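Local coordinates for protein methyl-coenzyme M reductase I beta subunit (Methanosarcina barkeri, PDB 1E6Y) that forms part of the methyl-coenzyme M reductase complex, which uses coenzyme F430 to release methane from methyl-coenzyme M with coenzyme B as reductant, the last step of methanogenesis, at residues S1-D9 with S16-A24; V75-K86 with V99-I110. All blocks are in the same frame, centred on the assembly; numbering follows the deposited sequence.

Both interactions lie in the N-terminal part of the beta subunit, and they follow each other along the chain. Interaction 1 comes first and pairs the two strands of a hairpin, 3-7 and 13-19, at the very start of the chain. Interaction 2 opens some fifty residues later and lays helix 78-89 on strands 98-102 and 107-111 of a separate four-stranded sheet. The centres are about 39 Å apart and the nearest atoms about 22 Å, so the two do not touch and share no strand or helix. Neither lies at the coenzyme sites. They are two separate packing units of a largely helical subunit.

Interaction 1. Residues S1-D9 with S16-A24; sequences SDTVDIYDD and SNVDIMSLA
Asp5 reaches across to the backbone at Ser16 and Asn17. Its CG is anti to the carbonyl carbon (chi1 -62°), on the side of the backbone N, and comes 3.9 Å from Ser16 CA. OD1 accepts the amide of Asn17, with Asn17 N 2.9 Å from Asp5 OD1 and an N-H...O angle of 166°. A water also donates to Asp5 OD1 and to Asn17 OD1, so two bonds grip this carboxylate oxygen. Another water joins Thr3 OG1 to Asn17 OD1.

Beside this carboxylate the strands pair antiparallel. Val4 and Val18 form the hydrogen-bonded pair: Val18 N is 2.7 Å from Val4 O, and Val4 N returns a bond to Val18 O. Asn17 and Val18 both face Val4, a G1 beta bulge. Thr3 and Asp19 form the next, non-hydrogen-bonded pair. Ile20 N then donates to Asp2 O over 3.0 Å.

The side chain of Ile20 starts at this same carbonyl. Its CB and CG1 lie by Asp2 O. CG2 also meets Asp2 O, and Ile20 CG2 is 4.0 Å from Val4 CG1. CG1 sits between the backbone N and the carbonyl carbon (chi1 64°), which carries Ile20 CD1 to 3.7 Å from Asp2 CB and close to Asp2 OD2. That carboxylate has its salt bridge with Arg231. Further along, Ile6 CG1 touches Val18 CG2 at 3.9 Å.

Asp19 comes just before the 3-10 segment 20-23. Asp19 OD1 accepts Met21 N at 2.9 Å in an Asx turn, and a water links the same oxygen to Asp2 N. Backbone bonds are thus the main link between the strands. Waters and carboxylates add to it on the polar side, while apolar packing joins Val4, Ile20 and Leu23 to helix 228-241.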
loop_
_atom_site.group_PDB
_atom_site.type_symbol
_atom_site.label_atom_id
_atom_site.label_comp_id
_atom_site.label_asym_id
_atom_site.label_seq_id
_atom_site.Cartn_x
_atom_site.Cartn_y
_atom_site.Cartn_z
ATOM N N SER E 1 21.042 -35.448 19.876
ATOM C CA SER E 1 20.266 -35.782 18.649
ATOM C C SER E 1 18.922 -36.396 19.001
ATOM O O SER E 1 18.739 -36.905 20.108
ATOM C CB SER E 1 21.047 -36.756 17.776
ATOM O OG SER E 1 21.303 -37.976 18.444
ATOM N N ASP E 2 17.986 -36.348 18.057
ATOM C CA ASP E 2 16.642 -36.868 18.277
ATOM C C ASP E 2 16.165 -37.695 17.093
ATOM O O ASP E 2 16.316 -37.297 15.935
ATOM C CB ASP E 2 15.653 -35.722 18.523
ATOM C CG ASP E 2 16.061 -34.840 19.682
ATOM O OD1 ASP E 2 15.635 -35.116 20.823
ATOM O OD2 ASP E 2 16.818 -33.876 19.447
ATOM N N THR E 3 15.568 -38.844 17.397
ATOM C CA THR E 3 14.951 -39.677 16.379
ATOM C C THR E 3 13.491 -39.943 16.714
ATOM O O THR E 3 13.086 -39.884 17.876
ATOM C CB THR E 3 15.672 -41.027 16.241
ATOM O OG1 THR E 3 15.706 -41.679 17.516
ATOM C CG2 THR E 3 17.088 -40.828 15.735
ATOM N N VAL E 4 12.705 -40.216 15.683
ATOM C CA VAL E 4 11.305 -40.581 15.840
ATOM C C VAL E 4 10.997 -41.722 14.878
ATOM O O VAL E 4 11.759 -41.974 13.942
ATOM C CB VAL E 4 10.372 -39.390 15.504
ATOM C CG1 VAL E 4 10.586 -38.250 16.493
ATOM C CG2 VAL E 4 10.624 -38.907 14.076
ATOM N N ASP E 5 9.897 -42.427 15.126
ATOM C CA ASP E 5 9.345 -43.345 14.139
ATOM C C ASP E 5 8.195 -42.638 13.433
ATOM O O ASP E 5 7.347 -42.031 14.082
ATOM C CB ASP E 5 8.824 -44.617 14.816
ATOM C CG ASP E 5 9.919 -45.402 15.528
ATOM O OD1 ASP E 5 11.119 -45.188 15.252
ATOM O OD2 ASP E 5 9.569 -46.264 16.356
ATOM N N ILE E 6 8.193 -42.677 12.105
ATOM C CA ILE E 6 7.138 -42.026 11.330
ATOM C C ILE E 6 6.007 -43.006 11.031
ATOM O O ILE E 6 6.243 -44.105 10.526
ATOM C CB ILE E 6 7.687 -41.454 9.993
ATOM C CG1 ILE E 6 8.766 -40.402 10.271
ATOM C CG2 ILE E 6 6.554 -40.860 9.165
ATOM C CD1 ILE E 6 8.293 -39.225 11.103
ATOM N N TYR E 7 4.791 -42.623 11.409
ATOM C CA TYR E 7 3.587 -43.409 11.133
ATOM C C TYR E 7 2.684 -42.640 10.172
ATOM O O TYR E 7 2.608 -41.410 10.243
ATOM C CB TYR E 7 2.818 -43.677 12.432
ATOM C CG TYR E 7 3.453 -44.706 13.340
ATOM C CD1 TYR E 7 4.621 -44.416 14.051
ATOM C CD2 TYR E 7 2.866 -45.959 13.523
ATOM C CE1 TYR E 7 5.185 -45.344 14.915
ATOM C CE2 TYR E 7 3.420 -46.893 14.386
ATOM C CZ TYR E 7 4.580 -46.580 15.076
ATOM O OH TYR E 7 5.149 -47.512 15.910
ATOM N N ASP E 8 1.968 -43.357 9.305
ATOM C CA ASP E 8 1.065 -42.693 8.368
ATOM C C ASP E 8 -0.260 -42.276 9.000
ATOM O O ASP E 8 -0.469 -42.439 10.204
ATOM C CB ASP E 8 0.826 -43.555 7.107
ATOM C CG ASP E 8 0.082 -44.868 7.388
ATOM O OD1 ASP E 8 0.068 -45.726 6.484
ATOM O OD2 ASP E 8 -0.522 -45.040 8.466
ATOM N N ASP E 9 -1.157 -41.758 8.167
ATOM C CA ASP E 9 -2.445 -41.245 8.622
ATOM C C ASP E 9 -3.367 -42.317 9.207
ATOM O O ASP E 9 -4.329 -41.991 9.899
ATOM C CB ASP E 9 -3.153 -40.525 7.470
ATOM C CG ASP E 9 -3.398 -41.431 6.275
ATOM O OD1 ASP E 9 -4.553 -41.500 5.808
ATOM O OD2 ASP E 9 -2.435 -42.061 5.792
ATOM N N SER E 16 11.336 -46.314 10.837
ATOM C CA SER E 16 11.802 -46.194 12.213
ATOM C C SER E 16 13.101 -45.408 12.288
ATOM O O SER E 16 13.816 -45.282 11.295
ATOM C CB SER E 16 12.011 -47.579 12.822
ATOM O OG SER E 16 10.801 -48.314 12.833
ATOM N N ASN E 17 13.399 -44.885 13.473
ATOM C CA ASN E 17 14.685 -44.258 13.760
ATOM C C ASN E 17 15.042 -43.168 12.757
ATOM O O ASN E 17 16.141 -43.151 12.200
ATOM C CB ASN E 17 15.786 -45.323 13.808
ATOM C CG ASN E 17 15.511 -46.388 14.848
ATOM O OD1 ASN E 17 15.322 -46.083 16.021
ATOM N ND2 ASN E 17 15.420 -47.638 14.412
ATOM N N VAL E 18 14.073 -42.295 12.496
ATOM C CA VAL E 18 14.277 -41.134 11.635
ATOM C C VAL E 18 14.791 -39.957 12.458
ATOM O O VAL E 18 14.133 -39.505 13.402
ATOM C CB VAL E 18 12.958 -40.729 10.931
ATOM C CG1 VAL E 18 13.188 -39.522 10.031
ATOM C CG2 VAL E 18 12.416 -41.896 10.117
ATOM N N ASP E 19 15.992 -39.491 12.128
ATOM C CA ASP E 19 16.561 -38.313 12.767
ATOM C C ASP E 19 15.741 -37.101 12.341
ATOM O O ASP E 19 15.508 -36.897 11.150
ATOM C CB ASP E 19 18.018 -38.137 12.332
ATOM C CG ASP E 19 18.782 -37.168 13.215
ATOM O OD1 ASP E 19 18.408 -35.981 13.270
ATOM O OD2 ASP E 19 19.780 -37.589 13.830
ATOM N N ILE E 20 15.321 -36.289 13.306
ATOM C CA ILE E 20 14.466 -35.144 13.000
ATOM C C ILE E 20 15.163 -34.108 12.117
ATOM O O ILE E 20 14.505 -33.377 11.378
ATOM C CB ILE E 20 13.932 -34.459 14.286
ATOM C CG1 ILE E 20 15.080 -33.865 15.098
ATOM C CG2 ILE E 20 13.142 -35.459 15.118
ATOM C CD1 ILE E 20 14.618 -32.959 16.213
ATOM N N MET E 21 16.494 -34.111 12.128
ATOM C CA MET E 21 17.272 -33.225 11.261
ATOM C C MET E 21 17.088 -33.562 9.783
ATOM O O MET E 21 17.202 -32.686 8.924
ATOM C CB MET E 21 18.756 -33.302 11.616
ATOM C CG MET E 21 19.101 -32.687 12.955
ATOM S SD MET E 21 18.785 -30.913 12.990
ATOM C CE MET E 21 18.321 -30.698 14.705
ATOM N N SER E 22 16.808 -34.829 9.493
ATOM C CA SER E 22 16.588 -35.269 8.121
ATOM C C SER E 22 15.224 -34.814 7.613
ATOM O O SER E 22 14.931 -34.923 6.425
ATOM C CB SER E 22 16.691 -36.794 8.027
ATOM O OG SER E 22 15.567 -37.413 8.622
ATOM N N LEU E 23 14.388 -34.329 8.529
ATOM C CA LEU E 23 13.055 -33.834 8.198
ATOM C C LEU E 23 13.044 -32.338 7.883
ATOM O O LEU E 23 12.011 -31.792 7.496
ATOM C CB LEU E 23 12.087 -34.119 9.355
ATOM C CG LEU E 23 11.906 -35.589 9.748
ATOM C CD1 LEU E 23 10.972 -35.692 10.946
ATOM C CD2 LEU E 23 11.358 -36.380 8.567
ATOM N N ALA E 24 14.182 -31.675 8.078
ATOM C CA ALA E 24 14.299 -30.247 7.791
ATOM C C ALA E 24 14.021 -29.975 6.318
ATOM O O ALA E 24 14.515 -30.690 5.445
ATOM C CB ALA E 24 15.687 -29.753 8.155
HETATM O O HOH W 1 19.004 -34.984 15.698
HETATM O O HOH W 2 16.633 -44.286 17.366
HETATM O O HOH W 3 12.703 -46.862 16.910
#

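Interaction 2. Residues V75-K86 with V99-I110; sequences VGNADAIAENVK and VIKVKGGKSLLI
Val85, Ala82 and Ile81 of helix 78-86 rest on Val99, Leu108 and Ile110 of the sheet. These apolar contacts form the centre of the interface. Val85 CG1 lies 3.7 Å from Ile110 CD1 and also touches Val99 CG1; Val85 crosses both side chains at about a right angle. The methyl of Ala82 rests against both Leu108 and Val99, with Ala82 CB 3.9 Å from Leu108 CD2. Val99 places CG1 anti to its N, which brings this methyl against Ala82, while Val99 CG2 packs on Lys86 at 3.6 Å from Lys86 CA.

At the N-terminal end of the helix, small side chains pack on the backbone of the turn. Ala78 CB lies directly against Gly105 CA, 3.6 Å away, so helix and turn come close here: Ala78 CA and Gly105 CA are 5.1 Å apart. Val75 CG1 meets Gly105 O at 3.6 Å. Gly105 lies in the turn between the strands, just before a classic beta bulge in which Lys106 and Ser107 face Val102.

Asp79 and Lys101 form a salt bridge. Lys101 passes Ala78 CB with its CD and bends at its third torsion (71°). This brings Lys101 NZ 3.0 Å from Asp79 OD2, on the syn side and 28° out of the carboxylate plane. A second, weak bond goes to OD1. A water accepts from both Lys86 NZ and Val99 N.

Helices 46-55 and 125-141 help to enclose the buried side. The short helix segment runs nearly antiparallel to strand 99-102 (161°), 8.0 Å from it axis to axis. This is helix-on-sheet packing, a helix layer against an antiparallel sheet: one helix lying lengthwise along a beta hairpin at the sheet's edge.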
loop_
_atom_site.group_PDB
_atom_site.type_symbol
_atom_site.label_atom_id
_atom_site.label_comp_id
_atom_site.label_asym_id
_atom_site.label_seq_id
_atom_site.Cartn_x
_atom_site.Cartn_y
_atom_site.Cartn_z
ATOM N N VAL E 75 -12.235 -25.686 -24.735
ATOM C CA VAL E 75 -12.398 -26.989 -24.100
ATOM C C VAL E 75 -12.381 -28.135 -25.118
ATOM O O VAL E 75 -11.758 -29.171 -24.883
ATOM C CB VAL E 75 -13.710 -27.032 -23.277
ATOM C CG1 VAL E 75 -13.952 -28.434 -22.722
ATOM C CG2 VAL E 75 -13.635 -26.025 -22.135
ATOM N N GLY E 76 -13.006 -27.915 -26.272
ATOM C CA GLY E 76 -13.044 -28.937 -27.305
ATOM C C GLY E 76 -11.702 -29.188 -27.967
ATOM O O GLY E 76 -11.522 -30.193 -28.657
ATOM N N ASN E 77 -10.758 -28.276 -27.754
ATOM C CA ASN E 77 -9.414 -28.401 -28.305
ATOM C C ASN E 77 -8.379 -28.537 -27.190
ATOM O O ASN E 77 -7.193 -28.287 -27.403
ATOM C CB ASN E 77 -9.086 -27.180 -29.171
ATOM C CG ASN E 77 -9.836 -27.180 -30.489
ATOM O OD1 ASN E 77 -9.437 -27.849 -31.438
ATOM N ND2 ASN E 77 -10.938 -26.444 -30.546
ATOM N N ALA E 78 -8.826 -29.009 -26.029
ATOM C CA ALA E 78 -8.003 -29.043 -24.819
ATOM C C ALA E 78 -6.707 -29.835 -24.976
ATOM O O ALA E 78 -5.667 -29.440 -24.444
ATOM C CB ALA E 78 -8.811 -29.599 -23.655
ATOM N N ASP E 79 -6.774 -30.957 -25.687
ATOM C CA ASP E 79 -5.599 -31.798 -25.894
ATOM C C ASP E 79 -4.545 -31.122 -26.764
ATOM O O ASP E 79 -3.356 -31.157 -26.445
ATOM C CB ASP E 79 -6.004 -33.136 -26.514
ATOM C CG ASP E 79 -6.596 -34.088 -25.498
ATOM O OD1 ASP E 79 -5.944 -34.342 -24.461
ATOM O OD2 ASP E 79 -7.726 -34.569 -25.726
ATOM N N ALA E 80 -4.986 -30.508 -27.859
ATOM C CA ALA E 80 -4.087 -29.782 -28.751
ATOM C C ALA E 80 -3.500 -28.564 -28.036
ATOM O O ALA E 80 -2.311 -28.264 -28.169
ATOM C CB ALA E 80 -4.831 -29.351 -30.007
ATOM N N ILE E 81 -4.321 -27.921 -27.212
ATOM C CA ILE E 81 -3.873 -26.785 -26.418
ATOM C C ILE E 81 -2.822 -27.214 -25.391
ATOM O O ILE E 81 -1.742 -26.628 -25.331
ATOM C CB ILE E 81 -5.070 -26.095 -25.718
ATOM C CG1 ILE E 81 -5.913 -25.364 -26.769
ATOM C CG2 ILE E 81 -4.579 -25.113 -24.648
ATOM C CD1 ILE E 81 -7.179 -24.737 -26.229
ATOM N N ALA E 82 -3.080 -28.325 -24.704
ATOM C CA ALA E 82 -2.125 -28.881 -23.745
ATOM C C ALA E 82 -0.779 -29.192 -24.402
ATOM O O ALA E 82 0.277 -28.896 -23.837
ATOM C CB ALA E 82 -2.699 -30.141 -23.101
ATOM N N GLU E 83 -0.823 -29.753 -25.609
ATOM C CA GLU E 83 0.388 -30.099 -26.356
ATOM C C GLU E 83 1.225 -28.863 -26.641
ATOM O O GLU E 83 2.440 -28.859 -26.433
ATOM C CB GLU E 83 0.030 -30.752 -27.693
ATOM C CG GLU E 83 -0.581 -32.134 -27.610
ATOM C CD GLU E 83 -1.071 -32.625 -28.966
ATOM O OE1 GLU E 83 -0.311 -32.504 -29.957
ATOM O OE2 GLU E 83 -2.224 -33.110 -29.045
ATOM N N ASN E 84 0.571 -27.839 -27.183
ATOM C CA ASN E 84 1.262 -26.630 -27.607
ATOM C C ASN E 84 1.742 -25.818 -26.413
ATOM O O ASN E 84 2.822 -25.226 -26.453
ATOM C CB ASN E 84 0.347 -25.776 -28.486
ATOM C CG ASN E 84 1.113 -24.748 -29.285
ATOM O OD1 ASN E 84 1.831 -25.086 -30.229
ATOM N ND2 ASN E 84 1.007 -23.485 -28.883
ATOM N N VAL E 85 0.953 -25.822 -25.342
ATOM C CA VAL E 85 1.346 -25.176 -24.094
ATOM C C VAL E 85 2.618 -25.813 -23.530
ATOM O O VAL E 85 3.550 -25.105 -23.161
ATOM C CB VAL E 85 0.195 -25.234 -23.050
ATOM C CG1 VAL E 85 0.707 -24.898 -21.650
ATOM C CG2 VAL E 85 -0.901 -24.255 -23.444
ATOM N N LYS E 86 2.704 -27.139 -23.583
ATOM C CA LYS E 86 3.904 -27.837 -23.130
ATOM C C LYS E 86 5.133 -27.441 -23.948
ATOM O O LYS E 86 6.219 -27.267 -23.393
ATOM C CB LYS E 86 3.713 -29.358 -23.191
ATOM C CG LYS E 86 4.968 -30.130 -22.802
ATOM C CD LYS E 86 4.700 -31.590 -22.496
ATOM C CE LYS E 86 5.964 -32.255 -21.962
ATOM N NZ LYS E 86 5.748 -33.679 -21.582
ATOM N N VAL E 99 2.381 -30.924 -18.620
ATOM C CA VAL E 99 1.099 -30.273 -18.862
ATOM C C VAL E 99 0.012 -31.326 -19.066
ATOM O O VAL E 99 0.044 -32.095 -20.032
ATOM C CB VAL E 99 1.160 -29.344 -20.095
ATOM C CG1 VAL E 99 -0.170 -28.617 -20.274
ATOM C CG2 VAL E 99 2.292 -28.341 -19.936
ATOM N N ILE E 100 -0.931 -31.366 -18.131
ATOM C CA ILE E 100 -1.956 -32.402 -18.094
ATOM C C ILE E 100 -3.346 -31.792 -18.231
ATOM O O ILE E 100 -3.659 -30.780 -17.601
ATOM C CB ILE E 100 -1.892 -33.203 -16.765
ATOM C CG1 ILE E 100 -0.523 -33.871 -16.620
ATOM C CG2 ILE E 100 -2.984 -34.261 -16.728
ATOM C CD1 ILE E 100 -0.310 -34.523 -15.270
ATOM N N LYS E 101 -4.163 -32.410 -19.076
ATOM C CA LYS E 101 -5.576 -32.072 -19.188
ATOM C C LYS E 101 -6.354 -32.719 -18.041
ATOM O O LYS E 101 -6.214 -33.915 -17.783
ATOM C CB LYS E 101 -6.117 -32.562 -20.534
ATOM C CG LYS E 101 -7.566 -32.205 -20.792
ATOM C CD LYS E 101 -8.097 -32.899 -22.035
ATOM C CE LYS E 101 -8.268 -34.391 -21.812
ATOM N NZ LYS E 101 -8.925 -35.032 -22.982
ATOM N N VAL E 102 -7.138 -31.913 -17.332
ATOM C CA VAL E 102 -7.943 -32.395 -16.211
ATOM C C VAL E 102 -9.411 -31.976 -16.372
ATOM O O VAL E 102 -9.712 -31.014 -17.086
ATOM C CB VAL E 102 -7.349 -31.904 -14.829
ATOM C CG1 VAL E 102 -6.201 -30.925 -15.051
ATOM C CG2 VAL E 102 -8.419 -31.266 -13.948
ATOM N N LYS E 103 -10.318 -32.773 -15.800
ATOM C CA LYS E 103 -11.761 -32.505 -15.829
ATOM C C LYS E 103 -12.347 -32.507 -17.239
ATOM O O LYS E 103 -13.121 -31.615 -17.600
ATOM C CB LYS E 103 -12.081 -31.164 -15.155
ATOM C CG LYS E 103 -12.089 -31.194 -13.636
ATOM C CD LYS E 103 -12.534 -29.849 -13.071
ATOM C CE LYS E 103 -11.699 -28.699 -13.627
ATOM N NZ LYS E 103 -11.912 -27.427 -12.882
ATOM N N GLY E 104 -11.966 -33.501 -18.036
ATOM C CA GLY E 104 -12.463 -33.597 -19.397
ATOM C C GLY E 104 -12.159 -32.372 -20.242
ATOM O O GLY E 104 -12.933 -32.016 -21.132
ATOM N N GLY E 105 -11.067 -31.687 -19.917
ATOM C CA GLY E 105 -10.627 -30.570 -20.732
ATOM C C GLY E 105 -11.070 -29.210 -20.236
ATOM O O GLY E 105 -10.856 -28.204 -20.915
ATOM N N LYS E 106 -11.670 -29.166 -19.050
ATOM C CA LYS E 106 -12.113 -27.903 -18.474
ATOM C C LYS E 106 -10.978 -27.122 -17.820
ATOM O O LYS E 106 -11.077 -25.908 -17.648
ATOM C CB LYS E 106 -13.234 -28.143 -17.464
ATOM C CG LYS E 106 -14.579 -28.416 -18.107
ATOM C CD LYS E 106 -15.640 -28.692 -17.059
ATOM C CE LYS E 106 -17.033 -28.686 -17.668
ATOM N NZ LYS E 106 -17.397 -27.334 -18.194
ATOM N N SER E 107 -9.877 -27.807 -17.516
ATOM C CA SER E 107 -8.713 -27.149 -16.928
ATOM C C SER E 107 -7.409 -27.879 -17.233
ATOM O O SER E 107 -7.421 -29.022 -17.693
ATOM C CB SER E 107 -8.891 -27.015 -15.413
ATOM O OG SER E 107 -8.902 -28.281 -14.781
ATOM N N LEU E 108 -6.291 -27.183 -17.034
ATOM C CA LEU E 108 -4.962 -27.760 -17.232
ATOM C C LEU E 108 -4.129 -27.650 -15.962
ATOM O O LEU E 108 -4.226 -26.665 -15.232
ATOM C CB LEU E 108 -4.214 -27.037 -18.360
ATOM C CG LEU E 108 -4.759 -27.062 -19.787
ATOM C CD1 LEU E 108 -3.876 -26.190 -20.671
ATOM C CD2 LEU E 108 -4.807 -28.491 -20.314
ATOM N N LEU E 109 -3.299 -28.659 -15.719
ATOM C CA LEU E 109 -2.154 -28.523 -14.829
ATOM C C LEU E 109 -0.946 -28.144 -15.677
ATOM O O LEU E 109 -0.622 -28.833 -16.645
ATOM C CB LEU E 109 -1.876 -29.844 -14.102
ATOM C CG LEU E 109 -0.578 -29.958 -13.292
ATOM C CD1 LEU E 109 -0.602 -29.002 -12.104
ATOM C CD2 LEU E 109 -0.399 -31.393 -12.819
ATOM N N ILE E 110 -0.342 -26.999 -15.375
ATOM C CA ILE E 110 0.887 -26.594 -16.047
ATOM C C ILE E 110 2.027 -26.560 -15.047
ATOM O O ILE E 110 2.063 -25.704 -14.161
ATOM C CB ILE E 110 0.756 -25.198 -16.703
ATOM C CG1 ILE E 110 -0.434 -25.174 -17.664
ATOM C CG2 ILE E 110 2.045 -24.851 -17.456
ATOM C CD1 ILE E 110 -0.648 -23.836 -18.328
HETATM O O HOH W 4 3.250 -33.494 -19.914
#